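Uroporphyrin-III C-methyltransferase (Thermus thermophilus, PDB 1VE2) probably catalyses the S-adenosyl-L-methionine-dependent C-methylation of uroporphyrinogen III, a step of tetrapyrrole biosynthesis on the way to precorrin-2. Local coordinates at residues V5-G9 against A22-L26; G13-L18 against H39-L45; A29-D35 against R79-K85; A183-R187 against L210-A214. The contacts are given in a common frame with arbitrary orientation. Residues are numbered along the deposited sequence.

Contact 1: residues V5-G9 against A22-L26; sequences VYLVG and ALRVL
Strand 5-9, in regular beta conformation, carries helix 22-26 on one face, axes 9.1 Å apart at closest approach and crossing at -127°, so the helix runs back obliquely. Register is set by Val8 over Ala22 (CA-CA 6.3 Å) and Tyr6 over Val25 (7.6 Å). Val25 (chi1 t) is the main bump: its CG1 wedges between the two strand side chains that face the helix, 3.8 Å from Tyr6 CB and 3.7 Å from Val8 CG2, while its CG2 sits over the face of the Tyr6 ring, a CH-pi contact 4.0 Å from the centroid. This is the first beta-alpha unit of the N-terminal domain, strand 4-9 leading into helix 20-28, with strands 80-85 and 109-112 flanking strand 4-9. The small Ala22 lets the helix come close at Val8, its CB 3.9 Å from Val8 CG1 and 4.1 Å from Gly9 O. Tyr6, chi1 m, reaches across the helix flank until its OH lies 4.1 Å from Arg24 NH2; that hydroxyl is hydrogen-bonded to Lys4 NZ.

Contact 2: residues G13-L18 against H39-L45; sequences GGPEHL and HPGVLAL
Segment 13-18 is a glycine-rich loop with a 3-10 turn at 15-17, laid against the short helix that starts at Pro40; Pro15 and Val42 approach most closely (CA-CA 4.8 Å), with Gly13 facing His39 (CA-CA 6.0 Å). His39, at the N-cap, has chi1 t and accepts from Gly41 N through ND1 at 2.8 Å, a capping bond. The face of the same imidazole is covered by Gly14 CA in a CH-pi contact 3.8 Å from the centroid; its ring also meets Trp190 edge-to-face. Carbonyl oxygens pack closely on side chains: Gly13 O lies 3.2 Å from His39 CB and Gly41 O 3.7 Å from Pro15 CB. A CB on residue 41 would clash with Pro15 CD. Among apolar contacts, Pro15 CB lies 3.6 Å from Leu45 CD1, and Leu18 CD1 touches Val42 CG1 (4.0 Å) and Leu45 CD1 (3.9 Å). Glu16 and Leu18 also make backbone hydrogen bonds to the second subunit. The arrangement is that of a glycine-rich loop following the first strand of a tetrapyrrole methylase domain.

Contact 3: residues A29-D35 against R79-K85; sequences AEVVLHD and RVVARLK
Strands 31-34 and 80-85 are parallel neighbours in the five-stranded parallel sheet of the N-terminal domain, flanked by strands 49-52 and 4-9. Their axes lie 4.6 Å apart and 24° off alignment, with Val32 beside Ala82, Leu33 beside Arg83 and His34 beside Leu84 (CA-CA 4.7, 4.8 and 4.5 Å). The backbone ladder alternates as a parallel pair requires: Glu30 N to Val80 O (2.9 Å), Ala82 N to Val31 O (2.9 Å), Leu33 N to Ala82 O (2.8 Å), Leu84 N to Leu33 O (2.9 Å) and Asp35 N to Leu84 O (3.1 Å). Val31 N is the exception, buried without a partner. Near the start, Glu30 OE2 accepts from Val80 N (3.0 Å) and OE1 forms a salt bridge with Arg79 NH1 (2.5 Å). At the far end Arg83, chi1 t and chi2 p, folds its guanidinium across to Asp35: NH2 and NH1 both donate to OD2 (2.9 and 3.1 Å), and NH1 also reaches Leu33 O (3.1 Å). Arg83 NE is held by Glu98, which also pairs with Lys85. Val32, His34, Ala82 and Leu84 share one face, and Ala29 CB adds to it, 3.9 Å from Ala82 CB; on the other, Val31 CB lies 3.8 Å from Val81 CG1. Buried charge at Arg83 is thus balanced by Asp35 and Glu98, while the Glu30 carboxylate joins the strand starts.

Contact 4: residues A183-R187 against L210-A214; sequences ALLAR and LPSPA
Neighbouring antiparallel strands of the mixed sheet meet here, at the C-terminal end of strand 181-186 and the start of 214-218, with the preceding loop folded over. Ala186 and Ala214 form a non-hydrogen-bonded pair, CA-CA 3.9 Å, with Ala186 CB 3.6 Å from Ala214 CB on the same face. Arg187 leaves the strand with positive phi and psi (46/43), and its N donates to Pro213 O at 3.2 Å. The loop turns back through a cis peptide bond before Pro213, so that Leu210 and Pro211 lie over the strand. Leu210 CD1 packs 3.3 Å from Leu184 CB and its CD2 3.8 Å from Ala186 CB, while Pro211 CB sits 4.1 Å from Ala186 CB and 3.6 Å from Arg187 CD. The Arg187 side chain (chi3 p) runs past Pro211 to donate from NH1 to Ser212 O, 3.2 Å; its NE is bonded to Pro191 O. The chemistry is thus a small apolar patch centred on Ala186, bordered by an arginine whose N, NE and NH1 each donate to a main-chain carbonyl.

Overall arrangement
Contacts 1, 2 and 3 cluster in the N-terminal domain, contact 4 in the C-terminal one. Contacts 1 and 3 have centres about 7 Å apart and share the parallel sheet in which strand 80-85 sits between 31-34 and 4-9. Contact 2, its centre about 12 Å from that of contact 1 and about 14 Å from that of contact 3, packs against both through Leu18, Val42 and Leu43; its segments alternate along the chain with theirs, knitting the first 85 residues together. Contact 4 belongs to the mixed sheet, its centre about 27 Å from those of contacts 1 and 3 and about 19 Å from that of contact 2. Two separate sheets thus build the two-domain layout familiar from tetrapyrrole methylases.

Contact 1: residues V5-G9 against A22-L26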
loop_
_atom_site.group_PDB
_atom_site.type_symbol
_atom_site.label_atom_id
_atom_site.label_comp_id
_atom_site.label_asym_id
_atom_site.label_seq_id
_atom_site.Cartn_x
_atom_site.Cartn_y
_atom_site.Cartn_z
ATOM N N VAL A 5 12.162 19.305 -3.630
ATOM C CA VAL A 5 11.514 18.735 -2.467
ATOM C C VAL A 5 11.094 17.302 -2.752
ATOM O O VAL A 5 10.545 17.002 -3.814
ATOM C CB VAL A 5 10.257 19.551 -2.075
ATOM C CG1 VAL A 5 9.548 18.883 -0.905
ATOM C CG2 VAL A 5 10.657 20.989 -1.719
ATOM N N TYR A 6 11.372 16.417 -1.804
ATOM C CA TYR A 6 10.977 15.022 -1.938
ATOM C C TYR A 6 9.936 14.754 -0.863
ATOM O O TYR A 6 10.159 15.093 0.301
ATOM C CB TYR A 6 12.164 14.087 -1.691
ATOM C CG TYR A 6 13.185 14.049 -2.802
ATOM C CD1 TYR A 6 13.041 13.173 -3.874
ATOM C CD2 TYR A 6 14.302 14.883 -2.774
ATOM C CE1 TYR A 6 13.990 13.120 -4.895
ATOM C CE2 TYR A 6 15.257 14.841 -3.793
ATOM C CZ TYR A 6 15.093 13.955 -4.846
ATOM O OH TYR A 6 16.035 13.900 -5.850
ATOM N N LEU A 7 8.792 14.195 -1.245
ATOM C CA LEU A 7 7.775 13.836 -0.243
ATOM C C LEU A 7 8.066 12.349 -0.077
ATOM O O LEU A 7 7.805 11.549 -0.980
ATOM C CB LEU A 7 6.356 14.082 -0.772
ATOM C CG LEU A 7 6.057 15.528 -1.213
ATOM C CD1 LEU A 7 4.559 15.647 -1.497
ATOM C CD2 LEU A 7 6.461 16.535 -0.125
ATOM N N VAL A 8 8.621 12.000 1.080
ATOM C CA VAL A 8 9.066 10.636 1.366
ATOM C C VAL A 8 8.271 9.815 2.361
ATOM O O VAL A 8 7.947 10.285 3.450
ATOM C CB VAL A 8 10.538 10.668 1.868
ATOM C CG1 VAL A 8 11.089 9.235 2.048
ATOM C CG2 VAL A 8 11.386 11.479 0.901
ATOM N N GLY A 9 7.979 8.576 1.977
ATOM C CA GLY A 9 7.267 7.667 2.852
ATOM C C GLY A 9 8.270 6.918 3.719
ATOM O O GLY A 9 9.253 6.376 3.211
ATOM N N ALA A 22 13.976 5.789 -0.965
ATOM C CA ALA A 22 13.776 6.535 0.271
ATOM C C ALA A 22 15.111 6.639 1.022
ATOM O O ALA A 22 15.456 7.696 1.553
ATOM C CB ALA A 22 12.720 5.846 1.129
ATOM N N LEU A 23 15.860 5.543 1.053
ATOM C CA LEU A 23 17.158 5.531 1.722
ATOM C C LEU A 23 18.087 6.563 1.094
ATOM O O LEU A 23 18.729 7.334 1.796
ATOM C CB LEU A 23 17.806 4.148 1.611
ATOM C CG LEU A 23 17.165 2.984 2.361
ATOM C CD1 LEU A 23 17.854 1.683 1.956
ATOM C CD2 LEU A 23 17.298 3.211 3.858
ATOM N N ARG A 24 18.160 6.577 -0.232
ATOM C CA ARG A 24 19.041 7.524 -0.902
ATOM C C ARG A 24 18.656 8.953 -0.575
ATOM O O ARG A 24 19.517 9.774 -0.260
ATOM C CB ARG A 24 19.021 7.334 -2.424
ATOM C CG ARG A 24 19.911 8.352 -3.156
ATOM C CD ARG A 24 19.912 8.161 -4.672
ATOM N NE ARG A 24 18.631 8.503 -5.296
ATOM C CZ ARG A 24 18.147 9.741 -5.394
ATOM N NH1 ARG A 24 18.831 10.769 -4.908
ATOM N NH2 ARG A 24 16.980 9.954 -5.987
ATOM N N VAL A 25 17.363 9.255 -0.653
ATOM C CA VAL A 25 16.894 10.599 -0.361
ATOM C C VAL A 25 17.258 11.040 1.052
ATOM O O VAL A 25 17.677 12.176 1.248
ATOM C CB VAL A 25 15.364 10.721 -0.544
ATOM C CG1 VAL A 25 14.881 12.088 -0.035
ATOM C CG2 VAL A 25 15.012 10.537 -2.012
ATOM N N LEU A 26 17.101 10.153 2.032
ATOM C CA LEU A 26 17.422 10.502 3.414
ATOM C C LEU A 26 18.915 10.739 3.618
ATOM O O LEU A 26 19.323 11.346 4.608
ATOM C CB LEU A 26 16.932 9.418 4.376
ATOM C CG LEU A 26 15.404 9.296 4.459
ATOM C CD1 LEU A 26 15.010 8.258 5.501
ATOM C CD2 LEU A 26 14.818 10.657 4.813
#

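Contact 2: residues G13-L18 against H39-L45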
loop_
_atom_site.group_PDB
_atom_site.type_symbol
_atom_site.label_atom_id
_atom_site.label_comp_id
_atom_site.label_asym_id
_atom_site.label_seq_id
_atom_site.Cartn_x
_atom_site.Cartn_y
_atom_site.Cartn_z
ATOM N N GLY A 13 6.964 1.029 9.917
ATOM C CA GLY A 13 7.781 0.742 11.082
ATOM C C GLY A 13 9.274 0.985 10.956
ATOM O O GLY A 13 9.710 2.092 10.658
ATOM N N GLY A 14 10.052 -0.066 11.204
ATOM C CA GLY A 14 11.499 0.030 11.143
ATOM C C GLY A 14 12.061 0.391 9.784
ATOM O O GLY A 14 11.364 0.287 8.769
ATOM N N PRO A 15 13.342 0.796 9.729
ATOM C CA PRO A 15 13.987 1.176 8.470
ATOM C C PRO A 15 14.137 0.058 7.448
ATOM O O PRO A 15 14.393 0.326 6.274
ATOM C CB PRO A 15 15.330 1.744 8.924
ATOM C CG PRO A 15 15.631 0.963 10.156
ATOM C CD PRO A 15 14.287 0.897 10.859
ATOM N N GLU A 16 13.962 -1.191 7.873
ATOM C CA GLU A 16 14.095 -2.313 6.941
ATOM C C GLU A 16 12.989 -2.284 5.886
ATOM O O GLU A 16 13.124 -2.898 4.821
ATOM C CB GLU A 16 14.053 -3.647 7.688
ATOM C CG GLU A 16 12.679 -3.998 8.217
ATOM C CD GLU A 16 12.731 -5.010 9.324
ATOM O OE1 GLU A 16 13.383 -6.061 9.142
ATOM O OE2 GLU A 16 12.114 -4.754 10.381
ATOM N N HIS A 17 11.895 -1.578 6.181
ATOM C CA HIS A 17 10.794 -1.466 5.227
ATOM C C HIS A 17 10.886 -0.225 4.343
ATOM O O HIS A 17 10.021 0.001 3.496
ATOM C CB HIS A 17 9.447 -1.504 5.954
ATOM C CG HIS A 17 9.218 -2.779 6.698
ATOM N ND1 HIS A 17 9.135 -4.001 6.064
ATOM C CD2 HIS A 17 9.129 -3.035 8.023
ATOM C CE1 HIS A 17 9.009 -4.955 6.967
ATOM N NE2 HIS A 17 9.004 -4.396 8.164
ATOM N N LEU A 18 11.922 0.588 4.550
ATOM C CA LEU A 18 12.137 1.766 3.713
ATOM C C LEU A 18 12.484 1.238 2.326
ATOM O O LEU A 18 13.052 0.163 2.215
ATOM C CB LEU A 18 13.338 2.580 4.204
ATOM C CG LEU A 18 13.169 3.558 5.357
ATOM C CD1 LEU A 18 14.526 4.142 5.756
ATOM C CD2 LEU A 18 12.208 4.661 4.919
ATOM N N HIS A 39 9.602 6.343 13.142
ATOM C CA HIS A 39 10.485 5.382 13.799
ATOM C C HIS A 39 11.916 5.896 13.944
ATOM O O HIS A 39 12.496 6.432 12.997
ATOM C CB HIS A 39 10.476 4.063 13.020
ATOM C CG HIS A 39 11.069 2.906 13.765
ATOM N ND1 HIS A 39 12.424 2.773 13.987
ATOM C CD2 HIS A 39 10.487 1.816 14.322
ATOM C CE1 HIS A 39 12.651 1.649 14.644
ATOM N NE2 HIS A 39 11.493 1.049 14.859
ATOM N N PRO A 40 12.500 5.742 15.145
ATOM C CA PRO A 40 13.866 6.181 15.448
ATOM C C PRO A 40 14.907 5.652 14.467
ATOM O O PRO A 40 15.825 6.375 14.082
ATOM C CB PRO A 40 14.096 5.652 16.863
ATOM C CG PRO A 40 12.722 5.690 17.466
ATOM C CD PRO A 40 11.862 5.152 16.338
ATOM N N GLY A 41 14.755 4.391 14.069
ATOM C CA GLY A 41 15.688 3.777 13.139
ATOM C C GLY A 41 15.683 4.443 11.779
ATOM O O GLY A 41 16.700 4.463 11.080
ATOM N N VAL A 42 14.528 4.970 11.382
ATOM C CA VAL A 42 14.427 5.661 10.106
ATOM C C VAL A 42 15.077 7.035 10.224
ATOM O O VAL A 42 15.870 7.431 9.369
ATOM C CB VAL A 42 12.949 5.817 9.654
ATOM C CG1 VAL A 42 12.879 6.621 8.373
ATOM C CG2 VAL A 42 12.320 4.440 9.442
ATOM N N LEU A 43 14.756 7.769 11.287
ATOM C CA LEU A 43 15.344 9.097 11.463
ATOM C C LEU A 43 16.877 9.005 11.507
ATOM O O LEU A 43 17.576 9.837 10.938
ATOM C CB LEU A 43 14.825 9.756 12.753
ATOM C CG LEU A 43 13.322 10.069 12.803
ATOM C CD1 LEU A 43 12.959 10.665 14.164
ATOM C CD2 LEU A 43 12.960 11.044 11.679
ATOM N N ALA A 44 17.388 7.978 12.176
ATOM C CA ALA A 44 18.831 7.785 12.304
ATOM C C ALA A 44 19.552 7.708 10.956
ATOM O O ALA A 44 20.742 8.009 10.866
ATOM C CB ALA A 44 19.109 6.535 13.115
ATOM N N LEU A 45 18.839 7.313 9.907
ATOM C CA LEU A 45 19.443 7.215 8.580
ATOM C C LEU A 45 19.506 8.548 7.831
ATOM O O LEU A 45 20.157 8.657 6.790
ATOM C CB LEU A 45 18.693 6.179 7.746
ATOM C CG LEU A 45 19.029 4.741 8.144
ATOM C CD1 LEU A 45 17.968 3.773 7.626
ATOM C CD2 LEU A 45 20.412 4.394 7.585
#

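Contact 3: residues A29-D35 against R79-K85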
loop_
_atom_site.group_PDB
_atom_site.type_symbol
_atom_site.label_atom_id
_atom_site.label_comp_id
_atom_site.label_asym_id
_atom_site.label_seq_id
_atom_site.Cartn_x
_atom_site.Cartn_y
_atom_site.Cartn_z
ATOM N N ALA A 29 19.274 14.493 1.318
ATOM C CA ALA A 29 18.477 15.633 1.778
ATOM C C ALA A 29 19.211 16.470 2.829
ATOM O O ALA A 29 19.694 15.943 3.832
ATOM C CB ALA A 29 17.145 15.150 2.333
ATOM N N GLU A 30 19.280 17.778 2.594
ATOM C CA GLU A 30 19.957 18.707 3.502
ATOM C C GLU A 30 19.136 19.002 4.741
ATOM O O GLU A 30 19.679 19.253 5.813
ATOM C CB GLU A 30 20.248 20.022 2.783
ATOM C CG GLU A 30 21.134 19.876 1.566
ATOM C CD GLU A 30 21.175 21.143 0.737
ATOM O OE1 GLU A 30 21.497 22.209 1.303
ATOM O OE2 GLU A 30 20.887 21.076 -0.478
ATOM N N VAL A 31 17.817 18.993 4.578
ATOM C CA VAL A 31 16.897 19.253 5.674
ATOM C C VAL A 31 15.724 18.288 5.528
ATOM O O VAL A 31 15.259 18.036 4.417
ATOM C CB VAL A 31 16.373 20.712 5.631
ATOM C CG1 VAL A 31 15.404 20.956 6.782
ATOM C CG2 VAL A 31 17.541 21.691 5.708
ATOM N N VAL A 32 15.257 17.752 6.648
ATOM C CA VAL A 32 14.150 16.802 6.635
ATOM C C VAL A 32 13.080 17.180 7.650
ATOM O O VAL A 32 13.331 17.159 8.858
ATOM C CB VAL A 32 14.646 15.377 6.962
ATOM C CG1 VAL A 32 13.497 14.375 6.866
ATOM C CG2 VAL A 32 15.774 14.990 6.021
ATOM N N LEU A 33 11.895 17.545 7.158
ATOM C CA LEU A 33 10.780 17.896 8.034
ATOM C C LEU A 33 10.028 16.586 8.240
ATOM O O LEU A 33 9.278 16.143 7.368
ATOM C CB LEU A 33 9.860 18.929 7.369
ATOM C CG LEU A 33 10.430 20.210 6.745
ATOM C CD1 LEU A 33 9.383 21.315 6.894
ATOM C CD2 LEU A 33 11.716 20.639 7.411
ATOM N N HIS A 34 10.218 15.978 9.404
ATOM C CA HIS A 34 9.621 14.680 9.696
ATOM C C HIS A 34 8.539 14.654 10.765
ATOM O O HIS A 34 8.603 15.392 11.749
ATOM C CB HIS A 34 10.731 13.709 10.108
ATOM C CG HIS A 34 11.329 14.010 11.449
ATOM N ND1 HIS A 34 10.731 13.630 12.631
ATOM C CD2 HIS A 34 12.457 14.675 11.797
ATOM C CE1 HIS A 34 11.462 14.048 13.650
ATOM N NE2 HIS A 34 12.515 14.685 13.173
ATOM N N ASP A 35 7.557 13.778 10.566
ATOM C CA ASP A 35 6.474 13.601 11.528
ATOM C C ASP A 35 7.090 13.183 12.859
ATOM O O ASP A 35 8.091 12.466 12.887
ATOM C CB ASP A 35 5.523 12.499 11.062
ATOM C CG ASP A 35 4.611 12.943 9.948
ATOM O OD1 ASP A 35 3.940 12.068 9.365
ATOM O OD2 ASP A 35 4.552 14.154 9.662
ATOM N N ARG A 79 17.993 24.658 -1.767
ATOM C CA ARG A 79 18.272 23.427 -1.034
ATOM C C ARG A 79 17.451 22.221 -1.484
ATOM O O ARG A 79 16.360 22.370 -2.037
ATOM C CB ARG A 79 18.029 23.644 0.461
ATOM C CG ARG A 79 19.050 24.524 1.165
ATOM C CD ARG A 79 18.591 24.808 2.584
ATOM N NE ARG A 79 19.682 25.207 3.468
ATOM C CZ ARG A 79 20.651 24.393 3.882
ATOM N NH1 ARG A 79 20.675 23.126 3.496
ATOM N NH2 ARG A 79 21.595 24.846 4.696
ATOM N N VAL A 80 18.001 21.031 -1.245
ATOM C CA VAL A 80 17.330 19.769 -1.551
ATOM C C VAL A 80 16.777 19.345 -0.206
ATOM O O VAL A 80 17.533 19.103 0.727
ATOM C CB VAL A 80 18.311 18.687 -2.030
ATOM C CG1 VAL A 80 17.601 17.335 -2.101
ATOM C CG2 VAL A 80 18.870 19.066 -3.391
ATOM N N VAL A 81 15.460 19.255 -0.095
ATOM C CA VAL A 81 14.873 18.900 1.178
ATOM C C VAL A 81 13.855 17.780 1.071
ATOM O O VAL A 81 13.417 17.415 -0.023
ATOM C CB VAL A 81 14.225 20.140 1.821
ATOM C CG1 VAL A 81 15.298 21.204 2.058
ATOM C CG2 VAL A 81 13.144 20.692 0.919
ATOM N N ALA A 82 13.493 17.226 2.219
ATOM C CA ALA A 82 12.536 16.135 2.242
ATOM C C ALA A 82 11.503 16.296 3.336
ATOM O O ALA A 82 11.790 16.816 4.415
ATOM C CB ALA A 82 13.262 14.802 2.424
ATOM N N ARG A 83 10.294 15.855 3.019
ATOM C CA ARG A 83 9.179 15.842 3.951
ATOM C C ARG A 83 9.089 14.334 4.220
ATOM O O ARG A 83 8.816 13.558 3.303
ATOM C CB ARG A 83 7.906 16.343 3.257
ATOM C CG ARG A 83 6.626 16.193 4.065
ATOM C CD ARG A 83 6.510 17.214 5.184
ATOM N NE ARG A 83 5.278 17.011 5.935
ATOM C CZ ARG A 83 5.173 16.277 7.038
ATOM N NH1 ARG A 83 6.238 15.670 7.547
ATOM N NH2 ARG A 83 3.987 16.122 7.619
ATOM N N LEU A 84 9.344 13.920 5.457
ATOM C CA LEU A 84 9.319 12.497 5.812
ATOM C C LEU A 84 8.049 12.190 6.589
ATOM O O LEU A 84 7.807 12.759 7.657
ATOM C CB LEU A 84 10.558 12.139 6.639
ATOM C CG LEU A 84 10.764 10.661 7.011
ATOM C CD1 LEU A 84 10.916 9.792 5.742
ATOM C CD2 LEU A 84 12.021 10.551 7.874
ATOM N N LYS A 85 7.248 11.281 6.044
ATOM C CA LYS A 85 5.956 10.939 6.621
ATOM C C LYS A 85 5.741 9.445 6.853
ATOM O O LYS A 85 6.195 8.610 6.077
ATOM C CB LYS A 85 4.861 11.458 5.683
ATOM C CG LYS A 85 5.356 12.585 4.775
ATOM C CD LYS A 85 4.329 13.008 3.732
ATOM C CE LYS A 85 3.108 13.648 4.372
ATOM N NZ LYS A 85 2.175 14.151 3.341
#

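Contact 4: residues A183-R187 against L210-A214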
loop_
_atom_site.group_PDB
_atom_site.type_symbol
_atom_site.label_atom_id
_atom_site.label_comp_id
_atom_site.label_asym_id
_atom_site.label_seq_id
_atom_site.Cartn_x
_atom_site.Cartn_y
_atom_site.Cartn_z
ATOM N N ALA A 183 -10.240 -7.292 14.151
ATOM C CA ALA A 183 -8.890 -7.271 14.689
ATOM C C ALA A 183 -8.450 -5.853 15.016
ATOM O O ALA A 183 -8.783 -4.903 14.308
ATOM C CB ALA A 183 -7.926 -7.898 13.698
ATOM N N LEU A 184 -7.715 -5.713 16.113
ATOM C CA LEU A 184 -7.193 -4.421 16.537
ATOM C C LEU A 184 -5.680 -4.591 16.601
ATOM O O LEU A 184 -5.175 -5.404 17.371
ATOM C CB LEU A 184 -7.753 -4.036 17.910
ATOM C CG LEU A 184 -9.263 -3.793 17.985
ATOM C CD1 LEU A 184 -9.663 -3.476 19.422
ATOM C CD2 LEU A 184 -9.653 -2.644 17.065
ATOM N N LEU A 185 -4.956 -3.842 15.779
ATOM C CA LEU A 185 -3.508 -3.964 15.743
ATOM C C LEU A 185 -2.831 -2.638 16.038
ATOM O O LEU A 185 -2.945 -1.681 15.270
ATOM C CB LEU A 185 -3.059 -4.481 14.374
ATOM C CG LEU A 185 -3.787 -5.720 13.847
ATOM C CD1 LEU A 185 -5.129 -5.314 13.250
ATOM C CD2 LEU A 185 -2.933 -6.403 12.792
ATOM N N ALA A 186 -2.119 -2.585 17.158
ATOM C CA ALA A 186 -1.437 -1.363 17.546
ATOM C C ALA A 186 0.075 -1.501 17.497
ATOM O O ALA A 186 0.621 -2.570 17.755
ATOM C CB ALA A 186 -1.880 -0.946 18.945
ATOM N N ARG A 187 0.734 -0.400 17.155
ATOM C CA ARG A 187 2.188 -0.324 17.080
ATOM C C ARG A 187 2.842 -1.493 16.350
ATOM O O ARG A 187 3.861 -2.025 16.795
ATOM C CB ARG A 187 2.758 -0.200 18.497
ATOM C CG ARG A 187 2.186 0.981 19.280
ATOM C CD ARG A 187 2.715 1.021 20.712
ATOM N NE ARG A 187 4.140 1.346 20.761
ATOM C CZ ARG A 187 4.644 2.557 20.540
ATOM N NH1 ARG A 187 3.840 3.576 20.255
ATOM N NH2 ARG A 187 5.955 2.749 20.593
ATOM N N LEU A 210 -5.739 -0.545 24.671
ATOM C CA LEU A 210 -4.820 -0.741 23.559
ATOM C C LEU A 210 -3.939 0.474 23.310
ATOM O O LEU A 210 -4.401 1.607 23.381
ATOM C CB LEU A 210 -5.602 -1.043 22.279
ATOM C CG LEU A 210 -5.498 -2.445 21.682
ATOM C CD1 LEU A 210 -6.212 -2.454 20.338
ATOM C CD2 LEU A 210 -4.039 -2.839 21.506
ATOM N N PRO A 211 -2.651 0.249 23.013
ATOM C CA PRO A 211 -1.706 1.333 22.740
ATOM C C PRO A 211 -2.145 2.162 21.530
ATOM O O PRO A 211 -3.204 1.920 20.942
ATOM C CB PRO A 211 -0.413 0.583 22.461
ATOM C CG PRO A 211 -0.494 -0.549 23.383
ATOM C CD PRO A 211 -1.931 -1.022 23.183
ATOM N N SER A 212 -1.315 3.132 21.159
ATOM C CA SER A 212 -1.588 3.992 20.014
ATOM C C SER A 212 -0.314 4.348 19.241
ATOM O O SER A 212 0.779 4.406 19.811
ATOM C CB SER A 212 -2.279 5.277 20.470
ATOM O OG SER A 212 -3.566 5.007 20.993
ATOM N N PRO A 213 -0.442 4.578 17.921
ATOM C CA PRO A 213 -1.689 4.516 17.150
ATOM C C PRO A 213 -2.050 3.062 16.861
ATOM O O PRO A 213 -1.228 2.166 17.050
ATOM C CB PRO A 213 -1.341 5.286 15.880
ATOM C CG PRO A 213 0.093 4.902 15.668
ATOM C CD PRO A 213 0.670 5.038 17.070
ATOM N N ALA A 214 -3.275 2.825 16.405
ATOM C CA ALA A 214 -3.696 1.463 16.112
ATOM C C ALA A 214 -4.526 1.355 14.836
ATOM O O ALA A 214 -5.049 2.349 14.328
ATOM C CB ALA A 214 -4.475 0.900 17.289
#